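Local coordinates for protein EcmrR transcriptional regulator (Escherichia coli, PDB 6WL5) that senses multiple drugs as a MerR-family transcriptional regulator, its C-terminal GyrI-like domain binding the lipophilic cation cetyl-trimethyl-ammonium and probably relaying this to transcription activation, at residues Y54-Y59 against S130-Y135; V16-F21 against D70-E75; T99-G104 against M149-F154. One frame throughout, in Å; residues are numbered along the deposited sequence. Where two conformers were deposited one is given.

Contact 1 (Y54-Y59 against S130-Y135); sequences YCFTLY and SPRESY. With 16A (cetyl-trimethyl-ammonium), chain E; 16A (cetyl-trimethyl-ammonium), chain F.
Glu133 and Tyr59 meet beside the head group of a cetyl-trimethyl-ammonium (chain E), where two antiparallel strands of the GyrI-like domain line pockets for the ligand. Tyr59 OH donates to Glu133 OE2 at 2.7 Å, arriving on the syn side but 35° out of the carboxylate plane. Tyr135 OH donates to the anti lone pair of Glu133 OE2 at 2.6 Å, so two phenols grip this oxygen. The other oxygen, Glu133 OE1, accepts from Tyr113 and lies 3.3 Å from the ligand methyl C18. A carboxylate held this way would offer negative charge to the quaternary nitrogen, which has no N-H to donate. The Tyr59 ring is sandwiched, with Thr57 CG2 over one face and ligand C14 over the other, 3.6 Å above the plane and offset toward the rim. A second ligand (chain F) lies by Cys55, its C15 3.8 Å from SG.

Behind this shell, Thr57 and Glu133 form a hydrogen-bonded pair, each N bonded to the other's O, and Tyr59 N donates to Pro131 O. Thr57 OG1 sits 2.6 Å from Tyr135 OH and also bonds Tyr29 OH. On the face of Phe56 and Leu58, Arg132 extends from CG to NE past Leu58 CD2, and its NH2 donates to Pro93 O. Tyr54 OH, which also bonds Gln153 OE1, accepts from Arg132 NH1 at 3.0 Å, 6° out of the guanidinium plane.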
loop_
_atom_site.group_PDB
_atom_site.type_symbol
_atom_site.label_atom_id
_atom_site.label_comp_id
_atom_site.label_asym_id
_atom_site.label_seq_id
_atom_site.Cartn_x
_atom_site.Cartn_y
_atom_site.Cartn_z
ATOM N N TYR A 54 -5.557 7.225 3.269
ATOM C CA TYR A 54 -4.391 6.664 2.584
ATOM C C TYR A 54 -4.026 5.378 3.317
ATOM O O TYR A 54 -3.470 5.411 4.416
ATOM C CB TYR A 54 -3.235 7.651 2.572
ATOM C CG TYR A 54 -2.011 7.275 1.745
ATOM C CD1 TYR A 54 -2.088 6.429 0.651
ATOM C CD2 TYR A 54 -0.759 7.806 2.062
ATOM C CE1 TYR A 54 -0.956 6.118 -0.114
ATOM C CE2 TYR A 54 0.371 7.492 1.323
ATOM C CZ TYR A 54 0.278 6.647 0.236
ATOM O OH TYR A 54 1.463 6.361 -0.467
ATOM N N CYS A 55 -4.374 4.253 2.718
ATOM C CA CYS A 55 -4.289 2.940 3.347
ATOM C C CYS A 55 -3.548 2.057 2.367
ATOM O O CYS A 55 -3.988 1.911 1.234
ATOM C CB CYS A 55 -5.699 2.409 3.579
ATOM S SG CYS A 55 -5.723 0.729 4.225
ATOM N N PHE A 56 -2.399 1.514 2.777
ATOM C CA PHE A 56 -1.528 0.906 1.781
ATOM C C PHE A 56 -0.627 -0.138 2.414
ATOM O O PHE A 56 -0.334 -0.115 3.624
ATOM C CB PHE A 56 -0.649 1.954 1.072
ATOM C CG PHE A 56 0.188 2.778 2.000
ATOM C CD1 PHE A 56 -0.356 3.888 2.627
ATOM C CD2 PHE A 56 1.520 2.469 2.242
ATOM C CE1 PHE A 56 0.388 4.681 3.498
ATOM C CE2 PHE A 56 2.291 3.271 3.096
ATOM C CZ PHE A 56 1.717 4.390 3.718
ATOM N N THR A 57 -0.220 -1.081 1.583
ATOM C CA THR A 57 0.786 -2.059 1.950
ATOM C C THR A 57 2.125 -1.616 1.368
ATOM O O THR A 57 2.219 -1.288 0.183
ATOM C CB THR A 57 0.432 -3.437 1.393
ATOM O OG1 THR A 57 -0.802 -3.851 1.985
ATOM C CG2 THR A 57 1.542 -4.480 1.680
ATOM N N LEU A 58 3.160 -1.675 2.192
ATOM C CA LEU A 58 4.518 -1.598 1.710
ATOM C C LEU A 58 5.037 -3.008 1.467
ATOM O O LEU A 58 5.012 -3.858 2.375
ATOM C CB LEU A 58 5.383 -0.899 2.750
ATOM C CG LEU A 58 5.041 0.570 3.039
ATOM C CD1 LEU A 58 5.888 1.131 4.145
ATOM C CD2 LEU A 58 5.206 1.333 1.765
ATOM N N TYR A 59 5.556 -3.237 0.266
ATOM C CA TYR A 59 6.219 -4.495 -0.083
ATOM C C TYR A 59 7.732 -4.323 0.029
ATOM O O TYR A 59 8.343 -3.697 -0.834
ATOM C CB TYR A 59 5.815 -4.899 -1.498
ATOM C CG TYR A 59 4.387 -5.455 -1.524
ATOM C CD1 TYR A 59 4.127 -6.799 -1.308
ATOM C CD2 TYR A 59 3.288 -4.619 -1.752
ATOM C CE1 TYR A 59 2.833 -7.294 -1.284
ATOM C CE2 TYR A 59 1.986 -5.110 -1.748
ATOM C CZ TYR A 59 1.759 -6.457 -1.534
ATOM O OH TYR A 59 0.463 -6.978 -1.570
ATOM N N SER A 130 10.421 0.837 -1.270
ATOM C CA SER A 130 9.434 -0.239 -1.341
ATOM C C SER A 130 8.176 0.187 -2.093
ATOM O O SER A 130 7.595 1.230 -1.777
ATOM C CB SER A 130 9.062 -0.596 0.088
ATOM O OG SER A 130 10.208 -1.018 0.780
ATOM N N PRO A 131 7.712 -0.604 -3.069
ATOM C CA PRO A 131 6.399 -0.348 -3.671
ATOM C C PRO A 131 5.288 -0.252 -2.636
ATOM O O PRO A 131 5.300 -0.945 -1.621
ATOM C CB PRO A 131 6.210 -1.559 -4.598
ATOM C CG PRO A 131 7.660 -1.928 -4.991
ATOM C CD PRO A 131 8.400 -1.756 -3.703
ATOM N N ARG A 132 4.332 0.632 -2.907
ATOM C CA ARG A 132 3.126 0.778 -2.096
ATOM C C ARG A 132 1.897 0.371 -2.895
ATOM O O ARG A 132 1.799 0.650 -4.097
ATOM C CB ARG A 132 2.960 2.237 -1.657
ATOM C CG ARG A 132 4.217 2.934 -1.169
ATOM C CD ARG A 132 3.949 4.275 -0.535
ATOM N NE ARG A 132 5.186 4.820 0.005
ATOM C CZ ARG A 132 5.281 6.015 0.566
ATOM N NH1 ARG A 132 4.196 6.782 0.645
ATOM N NH2 ARG A 132 6.457 6.465 0.999
ATOM N N GLU A 133 0.960 -0.286 -2.206
ATOM C CA GLU A 133 -0.269 -0.789 -2.809
ATOM C C GLU A 133 -1.405 -0.146 -2.036
ATOM O O GLU A 133 -1.679 -0.528 -0.900
ATOM C CB GLU A 133 -0.287 -2.317 -2.683
ATOM C CG GLU A 133 -1.464 -3.043 -3.285
ATOM C CD GLU A 133 -1.177 -4.545 -3.236
ATOM O OE1 GLU A 133 -0.592 -5.034 -4.210
ATOM O OE2 GLU A 133 -1.489 -5.190 -2.195
ATOM N N SER A 134 -2.032 0.868 -2.623
ATOM C CA SER A 134 -2.955 1.758 -1.935
ATOM C C SER A 134 -4.393 1.352 -2.259
ATOM O O SER A 134 -4.829 1.464 -3.417
ATOM C CB SER A 134 -2.689 3.187 -2.410
ATOM O OG SER A 134 -3.575 4.095 -1.791
ATOM N N TYR A 135 -5.146 0.974 -1.218
ATOM C CA TYR A 135 -6.486 0.417 -1.364
ATOM C C TYR A 135 -7.488 1.563 -1.330
ATOM O O TYR A 135 -7.548 2.308 -0.346
ATOM C CB TYR A 135 -6.778 -0.566 -0.217
ATOM C CG TYR A 135 -5.667 -1.604 -0.154
ATOM C CD1 TYR A 135 -5.523 -2.541 -1.146
ATOM C CD2 TYR A 135 -4.747 -1.596 0.883
ATOM C CE1 TYR A 135 -4.471 -3.461 -1.124
ATOM C CE2 TYR A 135 -3.722 -2.502 0.928
ATOM C CZ TYR A 135 -3.566 -3.420 -0.080
ATOM O OH TYR A 135 -2.503 -4.298 0.004
HETATM C C1 16A E . 15.917 -3.903 -11.755
HETATM C C2 16A E . 14.967 -4.333 -10.648
HETATM C C3 16A E . 14.102 -5.517 -11.073
HETATM C C4 16A E . 12.783 -5.636 -10.302
HETATM C C5 16A E . 12.769 -5.010 -8.905
HETATM C C6 16A E . 11.532 -5.465 -8.138
HETATM C C7 16A E . 11.597 -5.274 -6.633
HETATM C C8 16A E . 10.405 -5.992 -6.011
HETATM C C9 16A E . 9.641 -5.068 -5.102
HETATM C C10 16A E . 9.071 -5.758 -3.861
HETATM C C11 16A E . 8.165 -6.956 -4.115
HETATM C C12 16A E . 6.835 -6.601 -4.765
HETATM C C13 16A E . 5.848 -7.739 -4.499
HETATM C C14 16A E . 4.437 -7.294 -4.831
HETATM C C15 16A E . 3.467 -8.462 -4.788
HETATM C C16 16A E . 2.075 -7.905 -4.897
HETATM N N1 16A E . 1.054 -8.951 -5.070
HETATM C C17 16A E . 1.133 -10.021 -4.058
HETATM C C18 16A E . -0.210 -8.207 -4.952
HETATM C C19 16A E . 1.082 -9.472 -6.440
HETATM C C1 16A F . -19.637 -12.602 4.552
HETATM C C2 16A F . -18.618 -12.118 3.560
HETATM C C3 16A F . -17.505 -11.547 4.416
HETATM C C4 16A F . -16.780 -10.471 3.660
HETATM C C5 16A F . -15.804 -9.820 4.607
HETATM C C6 16A F . -15.597 -8.385 4.211
HETATM C C7 16A F . -14.650 -7.726 5.171
HETATM C C8 16A F . -14.290 -6.352 4.700
HETATM C C9 16A F . -13.343 -5.678 5.675
HETATM C C10 16A F . -12.580 -4.612 4.932
HETATM C C11 16A F . -11.262 -4.168 5.581
HETATM C C12 16A F . -10.598 -3.369 4.452
HETATM C C13 16A F . -9.349 -2.563 4.785
HETATM C C14 16A F . -9.015 -1.474 3.730
HETATM C C15 16A F . -9.421 -0.107 4.271
HETATM C C16 16A F . -10.510 0.667 3.534
HETATM N N1 16A F . -10.115 2.072 3.290
HETATM C C17 16A F . -9.235 2.170 2.121
HETATM C C18 16A F . -11.351 2.814 3.032
HETATM C C19 16A F . -9.422 2.722 4.412
HETATM O O HOH W 1 -5.660 4.358 0.025
#

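Contact 2 (V16-F21 against D70-E75); sequences VYSKRF and DVEFCE
Arg20 reaches across to Asp70 with an extended side chain, and each step of it has a neighbour. Arg20 CB lies 4.1 Å from Glu72 CG. CG, anti to the backbone N (chi1 -171°), passes 3.4 Å from Val71 O, and CD comes beside the Glu72 carboxylate carbon. At the tip the guanidinium grips Asp70 side-on with two nitrogens, one to each oxygen. In this salt bridge Arg20 NE donates to Asp70 OD1 at 2.8 Å through the syn lone pair of that oxygen, and Arg20 NH2 donates to Asp70 OD2 at 2.9 Å, again from the syn side but 31° out of the carboxylate plane. The third nitrogen, NH1, donates a hydrogen bond to a water that in turn donates to Glu72 OE2, and it also bonds a glycerol.

These residues belong to two antiparallel strands of the GyrI-like domain's sheet, where Tyr17 with Glu75, Lys19 with Phe73 and Phe21 with Val71 are hydrogen-bonded pairs. Glu72 is shared further: His60 holds OE1, while OE2 accepts from Gln90 and from a second water that bridges to Ser18 OG, itself also hydrogen-bonded to Gln90 NE2. On the sheet's other face Glu75 CB lies over the Tyr17 ring, 4.0 Å from its centroid, in a CH-pi contact. Tyr17 OH and Glu75 OE2 are 2.7 Å apart, a weak hydrogen bond, and the Glu75 side chain also touches a bound cetyl-trimethyl-ammonium.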
loop_
_atom_site.group_PDB
_atom_site.type_symbol
_atom_site.label_atom_id
_atom_site.label_comp_id
_atom_site.label_asym_id
_atom_site.label_seq_id
_atom_site.Cartn_x
_atom_site.Cartn_y
_atom_site.Cartn_z
ATOM N N VAL A 16 1.288 7.087 10.116
ATOM C CA VAL A 16 0.470 5.897 9.998
ATOM C C VAL A 16 0.542 5.088 11.286
ATOM O O VAL A 16 1.502 5.169 12.058
ATOM C CB VAL A 16 0.907 4.992 8.820
ATOM C CG1 VAL A 16 0.915 5.767 7.520
ATOM C CG2 VAL A 16 2.265 4.307 9.072
ATOM N N TYR A 17 -0.462 4.241 11.474
ATOM C CA TYR A 17 -0.286 3.035 12.261
ATOM C C TYR A 17 -0.003 1.896 11.305
ATOM O O TYR A 17 -0.389 1.957 10.132
ATOM C CB TYR A 17 -1.455 2.742 13.195
ATOM C CG TYR A 17 -2.803 2.466 12.602
ATOM C CD1 TYR A 17 -3.148 1.202 12.137
ATOM C CD2 TYR A 17 -3.763 3.467 12.561
ATOM C CE1 TYR A 17 -4.427 0.956 11.634
ATOM C CE2 TYR A 17 -5.018 3.227 12.062
ATOM C CZ TYR A 17 -5.338 1.986 11.595
ATOM O OH TYR A 17 -6.606 1.812 11.128
ATOM N N SER A 18 0.744 0.899 11.789
ATOM C CA SER A 18 1.293 -0.103 10.886
ATOM C C SER A 18 1.618 -1.395 11.634
ATOM O O SER A 18 1.833 -1.399 12.853
ATOM C CB SER A 18 2.552 0.451 10.207
ATOM O OG SER A 18 3.573 0.679 11.177
ATOM N N LYS A 19 1.614 -2.497 10.893
ATOM C CA LYS A 19 2.079 -3.771 11.400
ATOM C C LYS A 19 2.786 -4.502 10.273
ATOM O O LYS A 19 2.323 -4.484 9.141
ATOM C CB LYS A 19 0.922 -4.632 11.960
ATOM C CG LYS A 19 1.411 -5.838 12.745
ATOM C CD LYS A 19 0.306 -6.468 13.573
ATOM C CE LYS A 19 0.763 -7.743 14.273
ATOM N NZ LYS A 19 -0.294 -8.222 15.223
ATOM N N ARG A 20 3.921 -5.118 10.583
ATOM C CA ARG A 20 4.752 -5.784 9.594
ATOM C C ARG A 20 4.737 -7.289 9.822
ATOM O O ARG A 20 4.701 -7.760 10.972
ATOM C CB ARG A 20 6.187 -5.253 9.679
ATOM C CG ARG A 20 7.064 -5.718 8.551
ATOM C CD ARG A 20 8.247 -4.783 8.415
ATOM N NE ARG A 20 9.223 -5.265 7.449
ATOM C CZ ARG A 20 10.308 -4.586 7.139
ATOM N NH1 ARG A 20 10.517 -3.400 7.721
ATOM N NH2 ARG A 20 11.176 -5.056 6.251
ATOM N N PHE A 21 4.750 -8.030 8.720
ATOM C CA PHE A 21 4.507 -9.465 8.717
ATOM C C PHE A 21 5.363 -10.133 7.639
ATOM O O PHE A 21 5.628 -9.539 6.598
ATOM C CB PHE A 21 3.068 -9.850 8.285
ATOM C CG PHE A 21 1.959 -9.210 9.045
ATOM C CD1 PHE A 21 1.442 -9.840 10.158
ATOM C CD2 PHE A 21 1.346 -8.054 8.587
ATOM C CE1 PHE A 21 0.382 -9.303 10.860
ATOM C CE2 PHE A 21 0.259 -7.523 9.274
ATOM C CZ PHE A 21 -0.206 -8.139 10.417
ATOM N N ASP A 70 7.500 -10.144 2.685
ATOM C CA ASP A 70 7.712 -9.172 3.755
ATOM C C ASP A 70 6.844 -7.954 3.451
ATOM O O ASP A 70 7.155 -7.166 2.547
ATOM C CB ASP A 70 9.196 -8.805 3.836
ATOM C CG ASP A 70 9.537 -7.917 5.027
ATOM O OD1 ASP A 70 8.634 -7.406 5.742
ATOM O OD2 ASP A 70 10.760 -7.715 5.225
ATOM N N VAL A 71 5.734 -7.806 4.206
ATOM C CA VAL A 71 4.748 -6.781 3.935
ATOM C C VAL A 71 4.484 -5.986 5.194
ATOM O O VAL A 71 4.581 -6.506 6.302
ATOM C CB VAL A 71 3.433 -7.411 3.417
ATOM C CG1 VAL A 71 3.681 -8.032 2.055
ATOM C CG2 VAL A 71 2.787 -8.396 4.436
ATOM N N GLU A 72 4.125 -4.717 5.019
ATOM C CA GLU A 72 3.806 -3.830 6.131
ATOM C C GLU A 72 2.512 -3.089 5.813
ATOM O O GLU A 72 2.457 -2.288 4.873
ATOM C CB GLU A 72 4.964 -2.874 6.408
ATOM C CG GLU A 72 4.779 -2.037 7.650
ATOM C CD GLU A 72 6.057 -1.322 8.052
ATOM O OE1 GLU A 72 6.785 -0.914 7.123
ATOM O OE2 GLU A 72 6.318 -1.164 9.278
ATOM N N PHE A 73 1.464 -3.385 6.582
ATOM C CA PHE A 73 0.204 -2.701 6.412
ATOM C C PHE A 73 0.265 -1.355 7.104
ATOM O O PHE A 73 0.625 -1.281 8.291
ATOM C CB PHE A 73 -0.935 -3.488 7.033
ATOM C CG PHE A 73 -2.225 -2.799 6.905
ATOM C CD1 PHE A 73 -2.855 -2.729 5.686
ATOM C CD2 PHE A 73 -2.768 -2.129 7.983
ATOM C CE1 PHE A 73 -4.070 -2.083 5.562
ATOM C CE2 PHE A 73 -4.002 -1.497 7.882
ATOM C CZ PHE A 73 -4.641 -1.464 6.660
ATOM N N CYS A 74 -0.181 -0.321 6.405
ATOM C CA CYS A 74 -0.166 1.050 6.906
ATOM C C CYS A 74 -1.490 1.761 6.673
ATOM O O CYS A 74 -2.126 1.608 5.638
ATOM C CB CYS A 74 0.912 1.862 6.183
ATOM S SG CYS A 74 2.589 1.243 6.334
ATOM N N GLU A 75 -1.903 2.554 7.645
ATOM C CA GLU A 75 -3.083 3.372 7.480
ATOM C C GLU A 75 -2.794 4.742 8.059
ATOM O O GLU A 75 -2.371 4.867 9.210
ATOM C CB GLU A 75 -4.278 2.677 8.155
ATOM C CG GLU A 75 -5.612 3.258 7.810
ATOM C CD GLU A 75 -6.758 2.244 7.855
ATOM O OE1 GLU A 75 -7.824 2.609 7.316
ATOM O OE2 GLU A 75 -6.625 1.130 8.472
HETATM O O HOH W 2 5.035 -1.741 11.483
HETATM O O HOH W 3 9.018 -1.752 9.679
#

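Contact 3 (T99-G104 against M149-F154); sequences TVIHKG and MTEIQF
Val100 and Ile152 exchange two backbone hydrogen bonds, as do His102 and Thr150, which makes this an antiparallel ladder; the shortest, His102 N to Thr150 O, is 2.8 Å. CA-H...O contacts run between them, among them Thr99 CA to Ile152 O.

Apolar contacts concentrate on the face of Ile101 and Met149. In the conformers described, Met149 and Ile101 cross obliquely, with Met149 CG 3.8 Å from Ile101 CG2, and Ile101 CD1 packs on the aliphatic stem of Glu151, 3.7 Å from CB.

Polar contacts gather round the Glu151 carboxylate, again in the conformer described. Glu151 OE2 accepts from Gln153 NE2 at 2.9 Å, nearly straight at 171°, and forms a salt bridge with Lys9; the amide's other end, Gln153 OE1, bonds Tyr54 OH. Glu151 OE1 accepts a hydrogen bond from a water that also bonds Thr99 OG1. On the opposite face another water joins Thr150 OG1 to His102 O and Gly104 O.

That second face, with His102 and Ile152, is packed against helix 109-123 through Leu109, Tyr113 and Leu116, while strand 132-137 pairs with the other backbone edge of 149-154 and strand 7-23 touches Thr99 and Gln153.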
loop_
_atom_site.group_PDB
_atom_site.type_symbol
_atom_site.label_atom_id
_atom_site.label_comp_id
_atom_site.label_asym_id
_atom_site.label_seq_id
_atom_site.Cartn_x
_atom_site.Cartn_y
_atom_site.Cartn_z
ATOM N N THR A 99 2.958 5.791 -10.748
ATOM C CA THR A 99 1.773 5.085 -10.281
ATOM C C THR A 99 0.903 4.609 -11.437
ATOM O O THR A 99 0.873 5.221 -12.508
ATOM C CB THR A 99 0.944 5.999 -9.350
ATOM O OG1 THR A 99 0.312 7.056 -10.094
ATOM C CG2 THR A 99 1.794 6.611 -8.253
ATOM N N VAL A 100 0.142 3.534 -11.187
ATOM C CA VAL A 100 -0.962 3.130 -12.052
ATOM C C VAL A 100 -2.123 2.724 -11.172
ATOM O O VAL A 100 -1.931 2.298 -10.039
ATOM C CB VAL A 100 -0.637 1.968 -13.010
ATOM C CG1 VAL A 100 0.429 2.376 -13.994
ATOM C CG2 VAL A 100 -0.242 0.701 -12.247
ATOM N N ILE A 101 -3.302 2.855 -11.712
ATOM C CA ILE A 101 -4.504 2.302 -11.093
ATOM C C ILE A 101 -4.782 0.912 -11.646
ATOM O O ILE A 101 -4.923 0.720 -12.868
ATOM C CB ILE A 101 -5.713 3.229 -11.324
ATOM C CG1 ILE A 101 -5.499 4.570 -10.619
ATOM C CG2 ILE A 101 -7.028 2.553 -10.893
ATOM C CD1 ILE A 101 -5.728 4.537 -9.112
ATOM N N HIS A 102 -4.909 -0.053 -10.732
ATOM C CA HIS A 102 -5.404 -1.380 -11.037
ATOM C C HIS A 102 -6.895 -1.451 -10.706
ATOM O O HIS A 102 -7.302 -1.266 -9.546
ATOM C CB HIS A 102 -4.660 -2.428 -10.229
ATOM C CG HIS A 102 -5.154 -3.802 -10.486
ATOM N ND1 HIS A 102 -4.838 -4.496 -11.640
ATOM C CD2 HIS A 102 -6.009 -4.583 -9.788
ATOM C CE1 HIS A 102 -5.478 -5.657 -11.620
ATOM N NE2 HIS A 102 -6.153 -5.750 -10.489
ATOM N N LYS A 103 -7.714 -1.601 -11.735
ATOM C CA LYS A 103 -9.136 -1.832 -11.560
ATOM C C LYS A 103 -9.406 -3.328 -11.481
ATOM O O LYS A 103 -8.803 -4.121 -12.204
ATOM C CB LYS A 103 -9.916 -1.248 -12.738
ATOM C CG LYS A 103 -9.984 0.286 -12.736
ATOM C CD LYS A 103 -10.681 0.838 -11.467
ATOM C CE LYS A 103 -12.160 0.516 -11.462
ATOM N NZ LYS A 103 -12.810 1.162 -12.635
ATOM N N GLY A 104 -10.319 -3.709 -10.599
ATOM C CA GLY A 104 -10.745 -5.080 -10.508
ATOM C C GLY A 104 -10.155 -5.875 -9.365
ATOM O O GLY A 104 -9.510 -5.353 -8.446
ATOM N N MET A 149 -10.595 -0.508 -6.953
ATOM C CA MET A 149 -9.562 0.414 -7.411
ATOM C C MET A 149 -8.442 0.413 -6.391
ATOM O O MET A 149 -8.658 0.730 -5.209
ATOM C CB MET A 149 -10.150 1.821 -7.581
ATOM C CG MET A 149 -9.118 2.883 -7.752
ATOM S SD MET A 149 -9.806 4.509 -8.059
ATOM C CE MET A 149 -10.553 4.149 -9.626
ATOM N N THR A 150 -7.237 0.101 -6.868
ATOM C CA THR A 150 -6.027 -0.026 -6.067
ATOM C C THR A 150 -4.932 0.674 -6.837
ATOM O O THR A 150 -4.705 0.370 -8.017
ATOM C CB THR A 150 -5.682 -1.512 -5.897
ATOM O OG1 THR A 150 -6.832 -2.249 -5.438
ATOM C CG2 THR A 150 -4.573 -1.755 -4.906
ATOM N N GLU A 151 -4.250 1.604 -6.186
ATOM C CA GLU A 151 -3.174 2.317 -6.842
ATOM C C GLU A 151 -1.837 1.716 -6.453
ATOM O O GLU A 151 -1.535 1.572 -5.261
ATOM C CB GLU A 151 -3.196 3.820 -6.546
ATOM C CG GLU A 151 -2.099 4.554 -7.308
ATOM C CD GLU A 151 -2.253 6.053 -7.316
ATOM O OE1 GLU A 151 -3.073 6.585 -8.107
ATOM O OE2 GLU A 151 -1.540 6.705 -6.529
ATOM N N ILE A 152 -1.050 1.357 -7.460
ATOM C CA ILE A 152 0.301 0.810 -7.246
ATOM C C ILE A 152 1.301 1.942 -7.448
ATOM O O ILE A 152 1.250 2.632 -8.468
ATOM C CB ILE A 152 0.612 -0.388 -8.163
ATOM C CG1 ILE A 152 -0.481 -1.469 -8.106
ATOM C CG2 ILE A 152 1.973 -0.975 -7.759
ATOM C CD1 ILE A 152 -0.892 -1.896 -6.705
ATOM N N GLN A 153 2.171 2.152 -6.462
ATOM C CA GLN A 153 3.077 3.309 -6.419
ATOM C C GLN A 153 4.516 2.825 -6.283
ATOM O O GLN A 153 4.889 2.262 -5.260
ATOM C CB GLN A 153 2.711 4.230 -5.243
ATOM C CG GLN A 153 1.189 4.494 -5.118
ATOM C CD GLN A 153 0.825 5.311 -3.897
ATOM O OE1 GLN A 153 1.357 5.098 -2.798
ATOM N NE2 GLN A 153 -0.157 6.197 -4.059
ATOM N N PHE A 154 5.338 3.088 -7.301
ATOM C CA PHE A 154 6.762 2.756 -7.271
ATOM C C PHE A 154 7.582 3.996 -6.930
ATOM O O PHE A 154 7.612 4.953 -7.736
ATOM C CB PHE A 154 7.197 2.230 -8.645
ATOM C CG PHE A 154 6.991 0.744 -8.858
ATOM C CD1 PHE A 154 6.002 0.025 -8.199
ATOM C CD2 PHE A 154 7.804 0.065 -9.731
ATOM C CE1 PHE A 154 5.830 -1.327 -8.427
ATOM C CE2 PHE A 154 7.650 -1.291 -9.940
ATOM C CZ PHE A 154 6.659 -1.989 -9.284
HETATM O O HOH W 4 -2.216 6.494 -10.939
HETATM O O HOH W 5 -8.353 -3.050 -7.571
#

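In the fold
All three contacts are antiparallel strand pairs of one antiparallel sheet in the GyrI-like domain. The centre of contact 1 lies within about 1 Å of the chain's centre, about 9 Å from contact 2 and 10 Å from contact 3, centre to centre; contacts 2 and 3 are 18 Å apart, on opposite sides of the chain's centre. Neighbouring strands join them: 55-59 pairs with 69-77, and 132-137 with 149-158, so contact 1 touches both others while those do not meet. Along the chain contact 1 alternates with each, whereas contact 2 closes before contact 3 opens. Contacts 1 and 2 supply pocket residues, and the sheet thus lines several cetyl-trimethyl-ammonium sites, consistent with multidrug sensing.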